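Local structure of probable sugar ABC transporter, sugar-binding protein (Streptococcus pneumoniae, 2W7Y) at residues 208-216 with 383-392; 136-144 with 303-311. The protein probably serves as the solute-binding component of a sugar ABC transporter, and holds the blood group A-trisaccharide in a pocket of its fold. All blocks are in the same frame, centred on the assembly; numbering follows the deposited sequence.

Contact 1 of 2, residues 208-216 with 383-392; sequences IRLFNTVLG and AVVPTVSDVW
The amide of Asn212 spends both its ends on the backbone of 383-392: its ND2 donates to Pro386 O at 2.9 Å, and its OD1 accepts from Val388 N at 3.0 Å. Neither bond is straight, with N-H...O angles of 149° and 151°. Seen from the acceptors, Pro386 O takes ND2 from 17° off its carbonyl plane, whereas Val388 N stands farther off the plane of the Asn212 side-chain carbonyl. Two bonds to fixed backbone groups set the rotation of the amide, and CG, trans to the backbone N, carries it out from helix 207-215. The groups bound flank Thr387, the N-cap of helix 388-392, whose OG1 accepts from Asp390 N. The amide thus sits where strand 383-385 turns into that helix; the strand runs parallel to strand 302-306 in the mixed sheet, and helix 207-215 packs on the face of these strands from which Val385 projects, with Thr213 reaching Ile304 of the next strand. Apolar groups close round the polar pair. Val385 lays CG2 against Asn212 ND2 and brings CG1 to 3.8 Å from Gly216 CA, a close fit against a residue without a side chain. Beyond Val388, which meets Ile208 CD1, the indole of Trp392 receives Leu215 CD2 at CH2 (3.6 Å), while its CZ3 approaches Phe211 CE2 (4.1 Å), each of these two rings lying at the other's edge. Trp392 NE1 is bonded to Leu224 O, and Phe211 makes an edge-to-face pair with Phe239. At the pocket end of the helix, Arg209 sends NH2 to O7 of the bound N-acetylgalactosamine.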
loop_
_atom_site.group_PDB
_atom_site.type_symbol
_atom_site.label_atom_id
_atom_site.label_comp_id
_atom_site.label_asym_id
_atom_site.label_seq_id
_atom_site.Cartn_x
_atom_site.Cartn_y
_atom_site.Cartn_z
ATOM N N ILE A 208 2.996 -4.109 10.014
ATOM C CA ILE A 208 2.434 -2.768 10.210
ATOM C C ILE A 208 0.963 -2.705 9.786
ATOM O O ILE A 208 0.216 -1.849 10.253
ATOM C CB ILE A 208 3.281 -1.645 9.523
ATOM C CG1 ILE A 208 2.974 -0.272 10.143
ATOM C CG2 ILE A 208 3.082 -1.650 7.996
ATOM C CD1 ILE A 208 3.850 0.868 9.654
ATOM N N ARG A 209 0.558 -3.627 8.910
ATOM C CA ARG A 209 -0.832 -3.736 8.467
ATOM C C ARG A 209 -1.717 -4.256 9.598
ATOM O O ARG A 209 -2.909 -3.937 9.657
ATOM C CB ARG A 209 -0.966 -4.649 7.236
ATOM C CG ARG A 209 0.146 -4.549 6.198
ATOM C CD ARG A 209 0.270 -3.155 5.591
ATOM N NE ARG A 209 1.158 -3.154 4.430
ATOM C CZ ARG A 209 1.611 -2.060 3.827
ATOM N NH1 ARG A 209 1.266 -0.856 4.268
ATOM N NH2 ARG A 209 2.410 -2.175 2.777
ATOM N N LEU A 210 -1.131 -5.063 10.480
ATOM C CA LEU A 210 -1.810 -5.504 11.700
ATOM C C LEU A 210 -1.948 -4.369 12.714
ATOM O O LEU A 210 -3.003 -4.215 13.328
ATOM C CB LEU A 210 -1.098 -6.704 12.330
ATOM C CG LEU A 210 -1.214 -8.076 11.647
ATOM C CD1 LEU A 210 -0.354 -9.101 12.370
ATOM C CD2 LEU A 210 -2.661 -8.548 11.573
ATOM N N PHE A 211 -0.885 -3.580 12.882
ATOM C CA PHE A 211 -0.906 -2.391 13.745
ATOM C C PHE A 211 -1.894 -1.338 13.226
ATOM O O PHE A 211 -2.694 -0.802 13.994
ATOM C CB PHE A 211 0.499 -1.783 13.878
ATOM C CG PHE A 211 0.538 -0.478 14.651
ATOM C CD1 PHE A 211 0.499 -0.471 16.046
ATOM C CD2 PHE A 211 0.622 0.743 13.980
ATOM C CE1 PHE A 211 0.533 0.739 16.761
ATOM C CE2 PHE A 211 0.661 1.950 14.682
ATOM C CZ PHE A 211 0.618 1.950 16.074
ATOM N N ASN A 212 -1.816 -1.057 11.928
ATOM C CA ASN A 212 -2.673 -0.088 11.251
ATOM C C ASN A 212 -4.153 -0.377 11.462
ATOM O O ASN A 212 -4.946 0.536 11.717
ATOM C CB ASN A 212 -2.369 -0.110 9.749
ATOM C CG ASN A 212 -2.600 1.232 9.064
ATOM O OD1 ASN A 212 -1.889 1.568 8.123
ATOM N ND2 ASN A 212 -3.599 1.987 9.509
ATOM N N THR A 213 -4.514 -1.655 11.360
ATOM C CA THR A 213 -5.912 -2.070 11.426
ATOM C C THR A 213 -6.433 -2.275 12.848
ATOM O O THR A 213 -7.614 -2.034 13.103
ATOM C CB THR A 213 -6.201 -3.313 10.544
ATOM O OG1 THR A 213 -5.271 -4.365 10.843
ATOM C CG2 THR A 213 -6.087 -2.955 9.077
ATOM N N VAL A 214 -5.566 -2.702 13.767
ATOM C CA VAL A 214 -5.985 -2.929 15.160
ATOM C C VAL A 214 -6.188 -1.603 15.890
ATOM O O VAL A 214 -6.994 -1.512 16.816
ATOM C CB VAL A 214 -5.037 -3.900 15.944
ATOM C CG1 VAL A 214 -3.755 -3.206 16.397
ATOM C CG2 VAL A 214 -5.766 -4.514 17.139
ATOM N N LEU A 215 -5.462 -0.579 15.452
ATOM C CA LEU A 215 -5.656 0.777 15.939
ATOM C C LEU A 215 -7.043 1.282 15.525
ATOM O O LEU A 215 -7.727 1.940 16.308
ATOM C CB LEU A 215 -4.545 1.691 15.406
ATOM C CG LEU A 215 -4.285 3.049 16.066
ATOM C CD1 LEU A 215 -3.817 2.907 17.511
ATOM C CD2 LEU A 215 -3.261 3.820 15.256
ATOM N N GLY A 216 -7.466 0.939 14.309
ATOM C CA GLY A 216 -8.783 1.324 13.795
ATOM C C GLY A 216 -9.967 0.577 14.396
ATOM O O GLY A 216 -11.082 0.654 13.881
ATOM N N ALA A 383 -15.239 -0.723 9.259
ATOM C CA ALA A 383 -14.397 0.454 9.415
ATOM C C ALA A 383 -13.256 0.394 8.425
ATOM O O ALA A 383 -12.736 -0.680 8.115
ATOM C CB ALA A 383 -13.860 0.553 10.838
ATOM N N VAL A 384 -12.862 1.556 7.927
ATOM C CA VAL A 384 -11.770 1.627 6.979
ATOM C C VAL A 384 -10.768 2.710 7.411
ATOM O O VAL A 384 -11.163 3.821 7.794
ATOM C CB VAL A 384 -12.318 1.776 5.525
ATOM C CG1 VAL A 384 -12.179 3.201 4.979
ATOM C CG2 VAL A 384 -11.698 0.734 4.609
ATOM N N VAL A 385 -9.482 2.355 7.391
ATOM C CA VAL A 385 -8.396 3.249 7.810
ATOM C C VAL A 385 -7.422 3.567 6.661
ATOM O O VAL A 385 -7.305 2.783 5.719
ATOM C CB VAL A 385 -7.596 2.681 9.036
ATOM C CG1 VAL A 385 -8.468 2.630 10.284
ATOM C CG2 VAL A 385 -6.996 1.310 8.734
ATOM N N PRO A 386 -6.743 4.735 6.722
ATOM C CA PRO A 386 -5.667 5.001 5.772
ATOM C C PRO A 386 -4.357 4.375 6.259
ATOM O O PRO A 386 -4.275 3.927 7.405
ATOM C CB PRO A 386 -5.570 6.529 5.776
ATOM C CG PRO A 386 -5.978 6.923 7.153
ATOM C CD PRO A 386 -6.947 5.867 7.651
ATOM N N THR A 387 -3.343 4.336 5.404
ATOM C CA THR A 387 -2.051 3.780 5.809
ATOM C C THR A 387 -1.309 4.767 6.698
ATOM O O THR A 387 -1.385 5.986 6.487
ATOM C CB THR A 387 -1.147 3.431 4.612
ATOM O OG1 THR A 387 -1.000 4.586 3.777
ATOM C CG2 THR A 387 -1.720 2.281 3.805
ATOM N N VAL A 388 -0.606 4.228 7.695
ATOM C CA VAL A 388 0.319 4.995 8.533
ATOM C C VAL A 388 1.212 5.897 7.672
ATOM O O VAL A 388 1.425 7.067 8.002
ATOM C CB VAL A 388 1.191 4.053 9.422
ATOM C CG1 VAL A 388 2.418 4.777 9.975
ATOM C CG2 VAL A 388 0.360 3.456 10.556
ATOM N N SER A 389 1.705 5.343 6.566
ATOM C CA SER A 389 2.566 6.054 5.626
ATOM C C SER A 389 1.938 7.325 5.050
ATOM O O SER A 389 2.604 8.350 4.943
ATOM C CB SER A 389 2.975 5.114 4.487
ATOM O OG SER A 389 4.041 5.666 3.737
ATOM N N ASP A 390 0.659 7.250 4.681
ATOM C CA ASP A 390 -0.055 8.378 4.073
ATOM C C ASP A 390 -0.287 9.516 5.054
ATOM O O ASP A 390 -0.074 10.688 4.732
ATOM C CB ASP A 390 -1.400 7.917 3.496
ATOM C CG ASP A 390 -1.275 7.334 2.094
ATOM O OD1 ASP A 390 -2.320 6.967 1.517
ATOM O OD2 ASP A 390 -0.146 7.249 1.564
ATOM N N VAL A 391 -0.713 9.154 6.257
ATOM C CA VAL A 391 -1.170 10.122 7.241
ATOM C C VAL A 391 -0.042 10.592 8.181
ATOM O O VAL A 391 -0.022 11.752 8.597
ATOM C CB VAL A 391 -2.434 9.588 8.001
ATOM C CG1 VAL A 391 -2.112 8.333 8.829
ATOM C CG2 VAL A 391 -3.074 10.673 8.855
ATOM N N TRP A 392 0.903 9.702 8.489
ATOM C CA TRP A 392 1.993 10.041 9.411
ATOM C C TRP A 392 3.366 10.181 8.741
ATOM O O TRP A 392 4.328 10.624 9.374
ATOM C CB TRP A 392 2.060 9.054 10.587
ATOM C CG TRP A 392 0.792 8.948 11.417
ATOM C CD1 TRP A 392 -0.243 9.843 11.468
ATOM C CD2 TRP A 392 0.454 7.895 12.330
ATOM N NE1 TRP A 392 -1.212 9.403 12.340
ATOM C CE2 TRP A 392 -0.807 8.212 12.886
ATOM C CE3 TRP A 392 1.091 6.711 12.729
ATOM C CZ2 TRP A 392 -1.442 7.384 13.820
ATOM C CZ3 TRP A 392 0.457 5.890 13.658
ATOM C CH2 TRP A 392 -0.799 6.234 14.189
#

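Contact 2 of 2, residues 136-144 with 303-311; sequences VGLNYKQNQ and AISSSGGGI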
loop_
_atom_site.group_PDB
_atom_site.type_symbol
_atom_site.label_atom_id
_atom_site.label_comp_id
_atom_site.label_asym_id
_atom_site.label_seq_id
_atom_site.Cartn_x
_atom_site.Cartn_y
_atom_site.Cartn_z
ATOM N N VAL A 136 -9.136 11.001 -10.447
ATOM C CA VAL A 136 -8.143 10.788 -9.388
ATOM C C VAL A 136 -8.754 10.092 -8.166
ATOM O O VAL A 136 -8.026 9.547 -7.328
ATOM C CB VAL A 136 -7.421 12.104 -8.975
ATOM C CG1 VAL A 136 -6.709 12.721 -10.177
ATOM C CG2 VAL A 136 -8.391 13.104 -8.337
ATOM N N GLY A 137 -10.086 10.127 -8.081
ATOM C CA GLY A 137 -10.852 9.426 -7.054
ATOM C C GLY A 137 -10.479 9.761 -5.626
ATOM O O GLY A 137 -10.539 10.922 -5.216
ATOM N N LEU A 138 -10.084 8.731 -4.879
ATOM C CA LEU A 138 -9.734 8.845 -3.462
ATOM C C LEU A 138 -8.548 9.785 -3.188
ATOM O O LEU A 138 -8.462 10.367 -2.106
ATOM C CB LEU A 138 -9.480 7.450 -2.863
ATOM C CG LEU A 138 -9.314 7.286 -1.348
ATOM C CD1 LEU A 138 -10.547 7.766 -0.586
ATOM C CD2 LEU A 138 -9.011 5.839 -1.001
ATOM N N ASN A 139 -7.650 9.930 -4.167
ATOM C CA ASN A 139 -6.528 10.877 -4.080
ATOM C C ASN A 139 -6.981 12.304 -3.780
ATOM O O ASN A 139 -6.308 13.029 -3.047
ATOM C CB ASN A 139 -5.704 10.890 -5.378
ATOM C CG ASN A 139 -4.920 9.616 -5.592
ATOM O OD1 ASN A 139 -3.873 9.399 -4.977
ATOM N ND2 ASN A 139 -5.415 8.767 -6.487
ATOM N N TYR A 140 -8.124 12.688 -4.350
ATOM C CA TYR A 140 -8.620 14.060 -4.286
ATOM C C TYR A 140 -8.819 14.569 -2.862
ATOM O O TYR A 140 -8.368 15.664 -2.530
ATOM C CB TYR A 140 -9.911 14.217 -5.102
ATOM C CG TYR A 140 -10.287 15.663 -5.356
ATOM C CD1 TYR A 140 -9.683 16.391 -6.384
ATOM C CD2 TYR A 140 -11.229 16.311 -4.559
ATOM C CE1 TYR A 140 -10.012 17.719 -6.618
ATOM C CE2 TYR A 140 -11.569 17.642 -4.788
ATOM C CZ TYR A 140 -10.956 18.336 -5.819
ATOM O OH TYR A 140 -11.287 19.651 -6.051
ATOM N N LYS A 141 -9.489 13.779 -2.029
ATOM C CA LYS A 141 -9.734 14.156 -0.637
ATOM C C LYS A 141 -8.575 13.765 0.281
ATOM O O LYS A 141 -8.160 14.550 1.138
ATOM C CB LYS A 141 -11.033 13.540 -0.141
ATOM N N GLN A 142 -8.051 12.557 0.082
ATOM C CA GLN A 142 -7.083 11.962 1.005
ATOM C C GLN A 142 -5.637 12.449 0.831
ATOM O O GLN A 142 -4.897 12.552 1.811
ATOM C CB GLN A 142 -7.140 10.443 0.910
ATOM C CG GLN A 142 -7.009 9.756 2.244
ATOM C CD GLN A 142 -6.530 8.334 2.109
ATOM O OE1 GLN A 142 -7.164 7.400 2.615
ATOM N NE2 GLN A 142 -5.404 8.156 1.422
ATOM N N ASN A 143 -5.236 12.729 -0.408
ATOM C CA ASN A 143 -3.913 13.297 -0.673
ATOM C C ASN A 143 -3.887 14.826 -0.619
ATOM O O ASN A 143 -2.915 15.454 -1.036
ATOM C CB ASN A 143 -3.344 12.778 -2.003
ATOM C CG ASN A 143 -2.628 11.446 -1.853
ATOM O OD1 ASN A 143 -2.286 11.027 -0.743
ATOM N ND2 ASN A 143 -2.389 10.778 -2.974
ATOM N N GLN A 144 -4.963 15.409 -0.098
ATOM C CA GLN A 144 -5.051 16.847 0.116
ATOM C C GLN A 144 -4.413 17.266 1.434
ATOM O O GLN A 144 -4.879 16.898 2.515
ATOM C CB GLN A 144 -6.503 17.309 0.076
ATOM C CG GLN A 144 -6.861 18.129 -1.150
ATOM C CD GLN A 144 -8.209 18.800 -1.016
ATOM O OE1 GLN A 144 -8.965 18.497 0.042
ATOM N NE2 GLN A 144 -8.499 19.705 -2.083
ATOM N N ALA A 303 -10.573 -2.768 7.310
ATOM C CA ALA A 303 -9.737 -2.875 6.117
ATOM C C ALA A 303 -8.950 -1.588 5.904
ATOM O O ALA A 303 -9.264 -0.554 6.490
ATOM C CB ALA A 303 -10.587 -3.200 4.890
ATOM N N ILE A 304 -7.912 -1.665 5.078
ATOM C CA ILE A 304 -7.126 -0.491 4.720
ATOM C C ILE A 304 -7.646 0.075 3.397
ATOM O O ILE A 304 -7.789 -0.655 2.411
ATOM C CB ILE A 304 -5.602 -0.814 4.647
ATOM C CG1 ILE A 304 -5.054 -1.104 6.050
ATOM C CG2 ILE A 304 -4.827 0.341 4.010
ATOM C CD1 ILE A 304 -3.809 -1.972 6.096
ATOM N N SER A 305 -7.956 1.370 3.398
ATOM C CA SER A 305 -8.347 2.073 2.180
ATOM C C SER A 305 -7.725 3.454 2.143
ATOM O O SER A 305 -8.228 4.404 2.754
ATOM C CB SER A 305 -9.865 2.178 2.044
ATOM O OG SER A 305 -10.214 2.614 0.740
ATOM N N SER A 306 -6.607 3.546 1.437
ATOM C CA SER A 306 -5.952 4.818 1.218
ATOM C C SER A 306 -5.541 4.956 -0.238
ATOM O O SER A 306 -5.799 4.064 -1.056
ATOM C CB SER A 306 -4.764 4.996 2.162
ATOM O OG SER A 306 -3.801 3.992 1.935
ATOM N N SER A 307 -4.938 6.095 -0.560
ATOM C CA SER A 307 -4.497 6.389 -1.910
ATOM C C SER A 307 -3.094 5.853 -2.128
ATOM O O SER A 307 -2.844 5.122 -3.089
ATOM C CB SER A 307 -4.517 7.899 -2.149
ATOM O OG SER A 307 -5.778 8.447 -1.807
ATOM N N GLY A 308 -2.195 6.206 -1.209
ATOM C CA GLY A 308 -0.760 6.020 -1.389
ATOM C C GLY A 308 -0.174 7.194 -2.159
ATOM O O GLY A 308 -0.909 8.021 -2.699
ATOM N N GLY A 309 1.152 7.279 -2.193
ATOM C CA GLY A 309 1.833 8.207 -3.088
ATOM C C GLY A 309 1.873 7.603 -4.479
ATOM O O GLY A 309 1.883 6.376 -4.638
ATOM N N GLY A 310 1.885 8.457 -5.492
ATOM C CA GLY A 310 1.929 7.988 -6.864
ATOM C C GLY A 310 2.719 8.921 -7.743
ATOM O O GLY A 310 3.883 9.207 -7.465
ATOM N N ILE A 311 2.073 9.392 -8.805
ATOM C CA ILE A 311 2.674 10.338 -9.740
ATOM C C ILE A 311 2.927 11.673 -9.043
ATOM O O ILE A 311 2.000 12.320 -8.554
ATOM C CB ILE A 311 1.811 10.484 -11.021
ATOM C CG1 ILE A 311 1.904 9.198 -11.846
ATOM C CG2 ILE A 311 2.248 11.680 -11.860
ATOM C CD1 ILE A 311 0.750 8.979 -12.794
#
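Segments 136-144 and 303-311 come closest at Asn139 and Ser307, whose CA atoms are 5.4 Å apart, where a type II' turn from Val136 to Asn139 leads into helix 139-142 and strand 302-306 gives way to a glycine-rich loop. Ser307 is wedged into one side of the short helix. Its CB lies 3.3 Å from Asn139 OD1 and 3.7 Å from Asn143 ND2, and its OG, beside its own backbone N (chi1 -52°), is set over Leu138 CG at 3.7 Å. Leu138 then reaches along the strand end, its CD2 meeting the Ser306 carbonyl group and, at 3.9 Å, Ser305 OG. The side chain of Gln142 extends over Ser306, but the orientation of its amide is doubtful. One firm hydrogen bond crosses the contact: Asn143 ND2 donates to Gly308 O at 3.1 Å, nearly linear at 175°, with the acceptor in the amide plane and the donor tilted 24° from the carbonyl plane. Asn139 turns its amide back on its own turn, ND2 reaching Val136 O at 2.9 Å, an oxygen that also takes Asn139 N; a further bond joins this ND2 to His153 O. Gly308 comes within about 7 Å, between nearest atoms, of both the bound galactose and the N-acetylgalactosamine. The chemistry is therefore mostly polar: small serines and glycines bring backbone close to the helix, and the Asn143 amide ties it to the loop.

Contacts 1 and 2 have centres about 14 Å apart and meet through neighbouring strands of one mixed sheet: 383-385 belongs to contact 1 and 302-306 to contact 2, and Val385 O lies 2.8 Å from Ser305 N, a probable hydrogen bond. A second probable bond, Asp390 OD1 to Gly308 N at 2.8 Å, ties helix 388-392 to the glycine-rich loop. Along the chain the segments alternate, 136-144, 208-216, 303-311, 383-392, so the two pairings interlock. Helices 207-215 and 139-142 are thereby linked through adjacent strands. Contact 1 supplies Arg209 to the glycan pocket, while in contact 2 Gly308 lies near the sugar without touching it.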